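Local atomic coordinates of DUF2235 domain-containing protein (Pseudomonas aeruginosa, PDB entry 4O5P), a protein that is a type VI secretion phospholipase effector, named Tle1, that probably hydrolyses membrane phospholipids through an alpha/beta-hydrolase-like catalytic domain. Residues A[230-235]-A[273-278]; A[65-70]-A[112-117]; A[705-710]-A[784-789]. All blocks are in the same frame, centred on the assembly; numbering follows the deposited sequence.

In the fold
Contacts 1 and 2 lie in one mixed, largely parallel sheet, where strands 62-71 and 225-236 are neighbours. The strands run 111-116, 62-71, 225-236, 270-280 across this part of it, contact 2 joining the first two and contact 1 the last two. Their centres are about 9 Å apart, and they meet where Tyr232 OH lies 2.8 Å from His66 ND1. Contact 3 comes last along the chain, in the C-terminal family region, with its centre about 36 Å from that of contact 1 and about 38 Å from that of contact 2. The first two thus form adjoining parts of the hydrolase-like sheet, whereas the third ties a strand and turn to a helix well away from it.

Contact 1. Residues A[230-235]-A[273-278]; sequences RLYIYG and SIEFLG
Two neighbouring parallel strands of the alpha/beta-hydrolase-like sheet meet here, 225-236 leading through Gly235 into a probable nucleophile elbow. Their register slips by one residue at a beta bulge, where Leu231 O receives two weak hydrogen bonds, from Glu275 N and Phe276 N. Beyond it the pairing is regular: Phe276 O accepts from Ile233 N, and Gly278 N reaches Ile233 O at 2.8 Å with an N-H...O angle of 175°.

Polar side chains gather at the Arg230 end. A bend at chi2 (-63°) brings Arg230 CD to 3.4 Å from Ser273 OG; NH1 then donates to that oxygen at 2.9 Å, the acceptor lying 15° out of the guanidinium plane, and NE forms a salt bridge with Asp37. Glu275 OE2, 4.1 Å from Arg230 NH1, stands well out of that plane, so the two probably attract by charge alone. The methylenes of Glu275 run beside the Tyr232 ring, CB 3.4 Å from CE2, while Tyr232 OH hydrogen-bonds to His66.

Further on, Phe276 crosses Tyr234 at about a right angle, its CE2 3.8 Å from CE1 at the edge of the tyrosine ring. Gly278 lies beneath this pair, and its lack of a side chain leaves the place to the two rings. On the other face Leu277 CD1 packs 3.8 Å from Ile233 CB, and branched Ile233 also meets Ala243 and Phe246 of helix 238-254.

The chemistry is therefore divided: polar groups meet at the Arg230 end, while backbone bonds and buried apolar groups join the rest of the strands up to Gly235.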
loop_
_atom_site.group_PDB
_atom_site.type_symbol
_atom_site.label_atom_id
_atom_site.label_comp_id
_atom_site.label_asym_id
_atom_site.label_seq_id
_atom_site.Cartn_x
_atom_site.Cartn_y
_atom_site.Cartn_z
ATOM N N ARG A 230 8.428 12.965 19.038
ATOM C CA ARG A 230 7.011 12.693 18.875
ATOM C C ARG A 230 6.727 12.565 17.387
ATOM O O ARG A 230 7.035 13.482 16.617
ATOM C CB ARG A 230 6.209 13.842 19.473
ATOM C CG ARG A 230 6.587 14.165 20.912
ATOM C CD ARG A 230 6.296 12.991 21.807
ATOM N NE ARG A 230 6.679 13.213 23.203
ATOM C CZ ARG A 230 6.795 12.234 24.097
ATOM N NH1 ARG A 230 6.553 10.974 23.744
ATOM N NH2 ARG A 230 7.144 12.509 25.345
ATOM N N LEU A 231 6.152 11.428 16.983
ATOM C CA LEU A 231 6.032 11.091 15.560
ATOM C C LEU A 231 4.584 11.128 15.067
ATOM O O LEU A 231 3.677 10.687 15.758
ATOM C CB LEU A 231 6.609 9.702 15.269
ATOM C CG LEU A 231 8.104 9.449 15.497
ATOM C CD1 LEU A 231 8.558 8.214 14.772
ATOM C CD2 LEU A 231 8.919 10.618 15.059
ATOM N N TYR A 232 4.395 11.664 13.868
ATOM C CA TYR A 232 3.111 11.682 13.180
ATOM C C TYR A 232 3.393 11.041 11.828
ATOM O O TYR A 232 4.244 11.524 11.069
ATOM C CB TYR A 232 2.598 13.122 13.055
ATOM C CG TYR A 232 2.765 13.858 14.367
ATOM C CD1 TYR A 232 3.978 14.465 14.691
ATOM C CD2 TYR A 232 1.742 13.893 15.305
ATOM C CE1 TYR A 232 4.157 15.102 15.896
ATOM C CE2 TYR A 232 1.920 14.534 16.525
ATOM C CZ TYR A 232 3.124 15.137 16.805
ATOM O OH TYR A 232 3.316 15.777 18.009
ATOM N N ILE A 233 2.715 9.926 11.552
ATOM C CA ILE A 233 3.079 9.051 10.430
ATOM C C ILE A 233 1.847 8.804 9.561
ATOM O O ILE A 233 0.815 8.392 10.081
ATOM C CB ILE A 233 3.572 7.662 10.935
ATOM C CG1 ILE A 233 4.645 7.794 12.036
ATOM C CG2 ILE A 233 4.076 6.804 9.778
ATOM C CD1 ILE A 233 6.007 8.212 11.552
ATOM N N TYR A 234 1.946 9.049 8.255
ATOM C CA TYR A 234 0.817 8.835 7.352
ATOM C C TYR A 234 1.257 7.826 6.289
ATOM O O TYR A 234 2.376 7.912 5.790
ATOM C CB TYR A 234 0.385 10.155 6.674
ATOM C CG TYR A 234 0.164 11.322 7.629
ATOM C CD1 TYR A 234 -0.832 11.280 8.595
ATOM C CD2 TYR A 234 0.951 12.466 7.548
ATOM C CE1 TYR A 234 -1.033 12.339 9.468
ATOM C CE2 TYR A 234 0.755 13.535 8.408
ATOM C CZ TYR A 234 -0.237 13.466 9.359
ATOM O OH TYR A 234 -0.415 14.520 10.219
ATOM N N GLY A 235 0.391 6.871 5.941
ATOM C CA GLY A 235 0.741 5.915 4.902
ATOM C C GLY A 235 -0.462 5.545 4.050
ATOM O O GLY A 235 -1.589 5.528 4.549
ATOM N N SER A 273 7.608 8.488 20.952
ATOM C CA SER A 273 6.283 7.911 20.773
ATOM C C SER A 273 5.755 8.231 19.383
ATOM O O SER A 273 6.119 9.241 18.800
ATOM C CB SER A 273 5.344 8.495 21.822
ATOM O OG SER A 273 5.088 9.864 21.546
ATOM N N ILE A 274 4.904 7.356 18.855
ATOM C CA ILE A 274 4.104 7.695 17.685
ATOM C C ILE A 274 2.784 8.288 18.191
ATOM O O ILE A 274 1.900 7.565 18.628
ATOM C CB ILE A 274 3.856 6.468 16.772
ATOM C CG1 ILE A 274 5.171 6.016 16.116
ATOM C CG2 ILE A 274 2.814 6.805 15.696
ATOM C CD1 ILE A 274 5.068 4.716 15.290
ATOM N N GLU A 275 2.680 9.611 18.168
ATOM C CA GLU A 275 1.476 10.321 18.607
ATOM C C GLU A 275 0.286 10.011 17.698
ATOM O O GLU A 275 -0.870 10.038 18.150
ATOM C CB GLU A 275 1.731 11.826 18.576
ATOM C CG GLU A 275 2.775 12.326 19.568
ATOM C CD GLU A 275 2.396 12.014 20.992
ATOM O OE1 GLU A 275 1.381 12.563 21.469
ATOM O OE2 GLU A 275 3.096 11.191 21.628
ATOM N N PHE A 276 0.564 9.726 16.420
ATOM C CA PHE A 276 -0.515 9.458 15.462
ATOM C C PHE A 276 -0.048 8.618 14.262
ATOM O O PHE A 276 0.940 8.942 13.612
ATOM C CB PHE A 276 -1.126 10.776 14.964
ATOM C CG PHE A 276 -2.333 10.593 14.063
ATOM C CD1 PHE A 276 -3.611 10.457 14.608
ATOM C CD2 PHE A 276 -2.187 10.548 12.680
ATOM C CE1 PHE A 276 -4.728 10.282 13.781
ATOM C CE2 PHE A 276 -3.284 10.370 11.847
ATOM C CZ PHE A 276 -4.557 10.241 12.395
ATOM N N LEU A 277 -0.771 7.540 13.983
ATOM C CA LEU A 277 -0.496 6.707 12.824
ATOM C C LEU A 277 -1.759 6.719 11.946
ATOM O O LEU A 277 -2.808 6.191 12.341
ATOM C CB LEU A 277 -0.156 5.285 13.284
ATOM C CG LEU A 277 0.199 4.206 12.264
ATOM C CD1 LEU A 277 1.497 4.577 11.527
ATOM C CD2 LEU A 277 0.337 2.877 12.997
ATOM N N GLY A 278 -1.681 7.374 10.793
ATOM C CA GLY A 278 -2.848 7.495 9.924
ATOM C C GLY A 278 -2.672 6.691 8.650
ATOM O O GLY A 278 -1.756 6.952 7.871
#

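Contact 2. Residues A[65-70]-A[112-117]; sequences IHITLG and FKYYCP
Tyr114 lies against strand 65-70 from CB outward, on the face it shares with Ile67 and Leu69. Its CB meets Leu69 CD1 at 3.8 Å. With CG beside the backbone N (chi1 -61°), the ring extends past Thr68 O, which is 3.9 Å from CD2, to Ile67. There CG2 of the isoleucine comes in at the ring edge, in its plane, 3.9 Å from CD2 and 4.0 Å from CE2. At the tip, OH hydrogen-bonds to Asp155 of helix 139-162; a tyrosine suits this place by joining an apolar ring to a polar end.

Phe112, on the same face, sets CE1 3.8 Å from Ile65 CG2. Five backbone hydrogen bonds join the two parallel strands, among them Cys116 N to Gly70 O at 2.8 Å. On the opposite face, which Thr68 shares with Lys113, Thr68 OG1 donates to a water that in turn donates to Phe112 O, a carbonyl that also accepts from Thr68 N. Lys113 carries its extended chain away to the carbonyls of Ile96 and Ser99.

Phe112 O is thus gripped by two donors, and on the face of Ile65 and Tyr114, which touch helix 139-162, the tyrosine hydroxyl is satisfied by the carboxylate of Asp155.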
loop_
_atom_site.group_PDB
_atom_site.type_symbol
_atom_site.label_atom_id
_atom_site.label_comp_id
_atom_site.label_asym_id
_atom_site.label_seq_id
_atom_site.Cartn_x
_atom_site.Cartn_y
_atom_site.Cartn_z
ATOM N N ILE A 65 11.047 17.405 19.714
ATOM C CA ILE A 65 11.241 17.289 18.276
ATOM C C ILE A 65 9.996 16.633 17.697
ATOM O O ILE A 65 9.641 15.520 18.093
ATOM C CB ILE A 65 12.508 16.471 17.938
ATOM C CG1 ILE A 65 13.695 17.039 18.715
ATOM C CG2 ILE A 65 12.789 16.487 16.426
ATOM C CD1 ILE A 65 14.977 16.329 18.459
ATOM N N HIS A 66 9.318 17.335 16.795
ATOM C CA HIS A 66 8.067 16.830 16.236
ATOM C C HIS A 66 8.327 16.461 14.786
ATOM O O HIS A 66 8.810 17.289 14.006
ATOM C CB HIS A 66 6.949 17.880 16.335
ATOM C CG HIS A 66 6.505 18.181 17.738
ATOM N ND1 HIS A 66 5.491 17.484 18.369
ATOM C CD2 HIS A 66 6.913 19.127 18.618
ATOM C CE1 HIS A 66 5.304 17.979 19.578
ATOM N NE2 HIS A 66 6.149 18.982 19.753
ATOM N N ILE A 67 8.027 15.209 14.430
ATOM C CA ILE A 67 8.405 14.693 13.119
ATOM C C ILE A 67 7.224 14.062 12.398
ATOM O O ILE A 67 6.626 13.113 12.895
ATOM C CB ILE A 67 9.483 13.613 13.232
ATOM C CG1 ILE A 67 10.730 14.144 13.951
ATOM C CG2 ILE A 67 9.838 13.062 11.854
ATOM C CD1 ILE A 67 11.650 13.040 14.459
ATOM N N THR A 68 6.906 14.582 11.219
ATOM C CA THR A 68 5.933 13.940 10.335
ATOM C C THR A 68 6.654 13.138 9.243
ATOM O O THR A 68 7.577 13.655 8.595
ATOM C CB THR A 68 5.019 14.981 9.676
ATOM O OG1 THR A 68 4.369 15.770 10.685
ATOM C CG2 THR A 68 3.966 14.301 8.815
ATOM N N LEU A 69 6.220 11.890 9.033
ATOM C CA LEU A 69 6.737 10.999 7.992
ATOM C C LEU A 69 5.570 10.449 7.151
ATOM O O LEU A 69 4.648 9.858 7.689
ATOM C CB LEU A 69 7.488 9.836 8.649
ATOM C CG LEU A 69 8.190 8.789 7.793
ATOM C CD1 LEU A 69 9.076 9.467 6.782
ATOM C CD2 LEU A 69 9.035 7.849 8.659
ATOM N N GLY A 70 5.603 10.659 5.842
ATOM C CA GLY A 70 4.550 10.174 4.965
ATOM C C GLY A 70 5.099 9.180 3.958
ATOM O O GLY A 70 6.009 9.512 3.195
ATOM N N PHE A 112 9.981 18.913 11.842
ATOM C CA PHE A 112 10.555 18.363 10.609
ATOM C C PHE A 112 9.476 17.597 9.849
ATOM O O PHE A 112 8.557 17.052 10.462
ATOM C CB PHE A 112 11.668 17.367 10.949
ATOM C CG PHE A 112 12.847 17.982 11.633
ATOM C CD1 PHE A 112 12.842 18.193 13.007
ATOM C CD2 PHE A 112 13.975 18.334 10.901
ATOM C CE1 PHE A 112 13.946 18.777 13.636
ATOM C CE2 PHE A 112 15.070 18.907 11.520
ATOM C CZ PHE A 112 15.060 19.133 12.884
ATOM N N LYS A 113 9.582 17.547 8.522
ATOM C CA LYS A 113 8.703 16.671 7.741
ATOM C C LYS A 113 9.474 15.962 6.628
ATOM O O LYS A 113 10.441 16.511 6.067
ATOM C CB LYS A 113 7.469 17.418 7.201
ATOM C CG LYS A 113 7.689 18.263 5.960
ATOM C CD LYS A 113 6.434 19.089 5.673
ATOM C CE LYS A 113 6.509 19.813 4.335
ATOM N NZ LYS A 113 5.289 20.659 4.093
ATOM N N TYR A 114 9.054 14.731 6.334
ATOM C CA TYR A 114 9.738 13.892 5.370
ATOM C C TYR A 114 8.718 13.181 4.495
ATOM O O TYR A 114 7.666 12.741 4.985
ATOM C CB TYR A 114 10.603 12.858 6.091
ATOM C CG TYR A 114 11.692 13.459 6.957
ATOM C CD1 TYR A 114 12.905 13.845 6.408
ATOM C CD2 TYR A 114 11.507 13.625 8.326
ATOM C CE1 TYR A 114 13.918 14.384 7.198
ATOM C CE2 TYR A 114 12.499 14.168 9.123
ATOM C CZ TYR A 114 13.704 14.545 8.551
ATOM O OH TYR A 114 14.696 15.076 9.340
ATOM N N TYR A 115 9.021 13.077 3.206
ATOM C CA TYR A 115 8.130 12.402 2.265
ATOM C C TYR A 115 8.845 11.240 1.621
ATOM O O TYR A 115 9.970 11.382 1.154
ATOM C CB TYR A 115 7.658 13.364 1.162
ATOM C CG TYR A 115 6.954 12.647 0.025
ATOM C CD1 TYR A 115 5.618 12.262 0.135
ATOM C CD2 TYR A 115 7.635 12.325 -1.148
ATOM C CE1 TYR A 115 4.974 11.589 -0.899
ATOM C CE2 TYR A 115 7.006 11.652 -2.179
ATOM C CZ TYR A 115 5.685 11.284 -2.049
ATOM O OH TYR A 115 5.057 10.633 -3.082
ATOM N N CYS A 116 8.192 10.089 1.577
ATOM C CA CYS A 116 8.758 8.939 0.894
ATOM C C CYS A 116 7.870 8.529 -0.300
ATOM O O CYS A 116 6.704 8.175 -0.109
ATOM C CB CYS A 116 8.907 7.791 1.891
ATOM S SG CYS A 116 9.597 6.289 1.201
ATOM N N PRO A 117 8.422 8.574 -1.531
ATOM C CA PRO A 117 7.676 8.139 -2.723
ATOM C C PRO A 117 7.227 6.694 -2.654
ATOM O O PRO A 117 7.838 5.867 -1.973
ATOM C CB PRO A 117 8.690 8.294 -3.869
ATOM C CG PRO A 117 10.027 8.515 -3.219
ATOM C CD PRO A 117 9.767 9.085 -1.868
HETATM O O HOH W 1 5.861 18.066 10.947
#

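Contact 3. Residues A[705-710]-A[784-789]; sequences RVVGVG and EQIGQL
Arg705 sets its NE beside CG2 of Ile786, 3.8 Å away, the two side chains crossing obliquely. It reaches across to residues 786-789, which cover the last part of helix 779-787 and the chain beyond. CG takes the position between the backbone N and carbonyl carbon (chi1 62°), and the chain then runs extended from CG to NE, giving the length needed to span the distance between the backbones, whose CA atoms at Arg705 and Gly787 are 9.4 Å apart.

NH2 of the guanidinium makes a weak hydrogen bond to Leu789 O, at 3.3 Å with an N-H...O angle of 131°, but this bond is doubtful because the model places NH2 too near Ile786 O. Pro791 and Pro792 add further contacts to the arginine.

Val707 forms the apolar half. Its CG2 meets Ile786 CD1 at 4.1 Å, the side chains crossing at about a right angle. The isoleucine side chain also touches Val699 and Thr702 of strand 697-702, and Val707 touches Leu769 of helix 767-772. Val707 sits in a type II beta turn from Val706 to Val709, closed by Val709 N to Val706 O at 3.0 Å; Gly708 takes its third position with a positive phi of 96°, where a CB would press on the preceding carbonyl.

A helix end gathers partial negative charge, so a cationic guanidinium near it would probably be favourable electrostatically, while Val707 and Ile786 join turn and helix through apolar contact.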
loop_
_atom_site.group_PDB
_atom_site.type_symbol
_atom_site.label_atom_id
_atom_site.label_comp_id
_atom_site.label_asym_id
_atom_site.label_seq_id
_atom_site.Cartn_x
_atom_site.Cartn_y
_atom_site.Cartn_z
ATOM N N ARG A 705 10.462 -20.475 -1.426
ATOM C CA ARG A 705 10.258 -21.755 -2.099
ATOM C C ARG A 705 8.832 -21.939 -2.573
ATOM O O ARG A 705 7.900 -21.338 -2.038
ATOM C CB ARG A 705 10.646 -22.918 -1.191
ATOM C CG ARG A 705 9.841 -23.053 0.095
ATOM C CD ARG A 705 10.687 -23.891 1.040
ATOM N NE ARG A 705 10.066 -24.244 2.301
ATOM C CZ ARG A 705 10.561 -23.904 3.487
ATOM N NH1 ARG A 705 11.669 -23.176 3.570
ATOM N NH2 ARG A 705 9.944 -24.287 4.595
ATOM N N VAL A 706 8.663 -22.772 -3.584
ATOM C CA VAL A 706 7.335 -23.215 -3.941
ATOM C C VAL A 706 7.118 -24.483 -3.144
ATOM O O VAL A 706 7.934 -25.406 -3.211
ATOM C CB VAL A 706 7.208 -23.516 -5.433
ATOM C CG1 VAL A 706 5.775 -23.928 -5.754
ATOM C CG2 VAL A 706 7.603 -22.301 -6.237
ATOM N N VAL A 707 6.032 -24.519 -2.374
ATOM C CA VAL A 707 5.755 -25.661 -1.522
ATOM C C VAL A 707 5.654 -26.939 -2.351
ATOM O O VAL A 707 4.873 -27.014 -3.307
ATOM C CB VAL A 707 4.458 -25.465 -0.736
ATOM C CG1 VAL A 707 4.088 -26.733 0.015
ATOM C CG2 VAL A 707 4.595 -24.282 0.217
ATOM N N GLY A 708 6.452 -27.940 -1.991
ATOM C CA GLY A 708 6.417 -29.215 -2.686
ATOM C C GLY A 708 7.459 -29.351 -3.776
ATOM O O GLY A 708 7.686 -30.456 -4.273
ATOM N N VAL A 709 8.083 -28.236 -4.158
ATOM C CA VAL A 709 9.143 -28.262 -5.165
ATOM C C VAL A 709 10.496 -28.592 -4.519
ATOM O O VAL A 709 11.002 -27.849 -3.666
ATOM C CB VAL A 709 9.195 -26.940 -5.974
ATOM C CG1 VAL A 709 10.378 -26.923 -6.909
ATOM C CG2 VAL A 709 7.905 -26.756 -6.763
ATOM N N GLY A 710 11.081 -29.716 -4.928
ATOM C CA GLY A 710 12.258 -30.244 -4.257
ATOM C C GLY A 710 13.583 -29.600 -4.626
ATOM O O GLY A 710 14.655 -30.196 -4.430
ATOM N N GLU A 784 4.235 -19.030 8.823
ATOM C CA GLU A 784 5.239 -19.187 9.892
ATOM C C GLU A 784 5.745 -20.627 9.952
ATOM O O GLU A 784 6.956 -20.868 9.977
ATOM C CB GLU A 784 4.652 -18.786 11.251
ATOM C CG GLU A 784 5.674 -18.327 12.298
ATOM C CD GLU A 784 6.487 -19.465 12.897
ATOM O OE1 GLU A 784 7.540 -19.186 13.531
ATOM O OE2 GLU A 784 6.072 -20.639 12.749
ATOM N N GLN A 785 4.817 -21.580 9.969
ATOM C CA GLN A 785 5.166 -22.994 10.091
ATOM C C GLN A 785 6.069 -23.464 8.952
ATOM O O GLN A 785 7.027 -24.233 9.160
ATOM C CB GLN A 785 3.895 -23.850 10.153
ATOM C CG GLN A 785 4.168 -25.357 10.168
ATOM C CD GLN A 785 2.917 -26.184 10.346
ATOM O OE1 GLN A 785 1.794 -25.657 10.352
ATOM N NE2 GLN A 785 3.096 -27.490 10.495
ATOM N N ILE A 786 5.779 -22.992 7.745
ATOM C CA ILE A 786 6.578 -23.391 6.598
ATOM C C ILE A 786 7.956 -22.759 6.711
ATOM O O ILE A 786 8.969 -23.419 6.464
ATOM C CB ILE A 786 5.901 -22.989 5.284
ATOM C CG1 ILE A 786 4.585 -23.743 5.128
ATOM C CG2 ILE A 786 6.809 -23.262 4.099
ATOM C CD1 ILE A 786 3.706 -23.183 4.034
ATOM N N GLY A 787 7.998 -21.485 7.101
ATOM C CA GLY A 787 9.262 -20.780 7.224
ATOM C C GLY A 787 10.197 -21.421 8.234
ATOM O O GLY A 787 11.412 -21.251 8.156
ATOM N N GLN A 788 9.629 -22.179 9.171
ATOM C CA GLN A 788 10.413 -22.859 10.210
ATOM C C GLN A 788 11.010 -24.178 9.717
ATOM O O GLN A 788 11.906 -24.747 10.354
ATOM C CB GLN A 788 9.550 -23.116 11.449
ATOM C CG GLN A 788 9.208 -21.861 12.244
ATOM C CD GLN A 788 10.443 -21.175 12.785
ATOM O OE1 GLN A 788 10.865 -20.130 12.279
ATOM N NE2 GLN A 788 11.040 -21.764 13.815
ATOM N N LEU A 789 10.511 -24.662 8.586
ATOM C CA LEU A 789 10.953 -25.940 8.067
ATOM C C LEU A 789 12.190 -25.777 7.205
ATOM O O LEU A 789 12.440 -24.691 6.657
ATOM C CB LEU A 789 9.829 -26.627 7.289
ATOM C CG LEU A 789 8.757 -27.206 8.210
ATOM C CD1 LEU A 789 7.528 -27.649 7.418
ATOM C CD2 LEU A 789 9.335 -28.368 9.020
#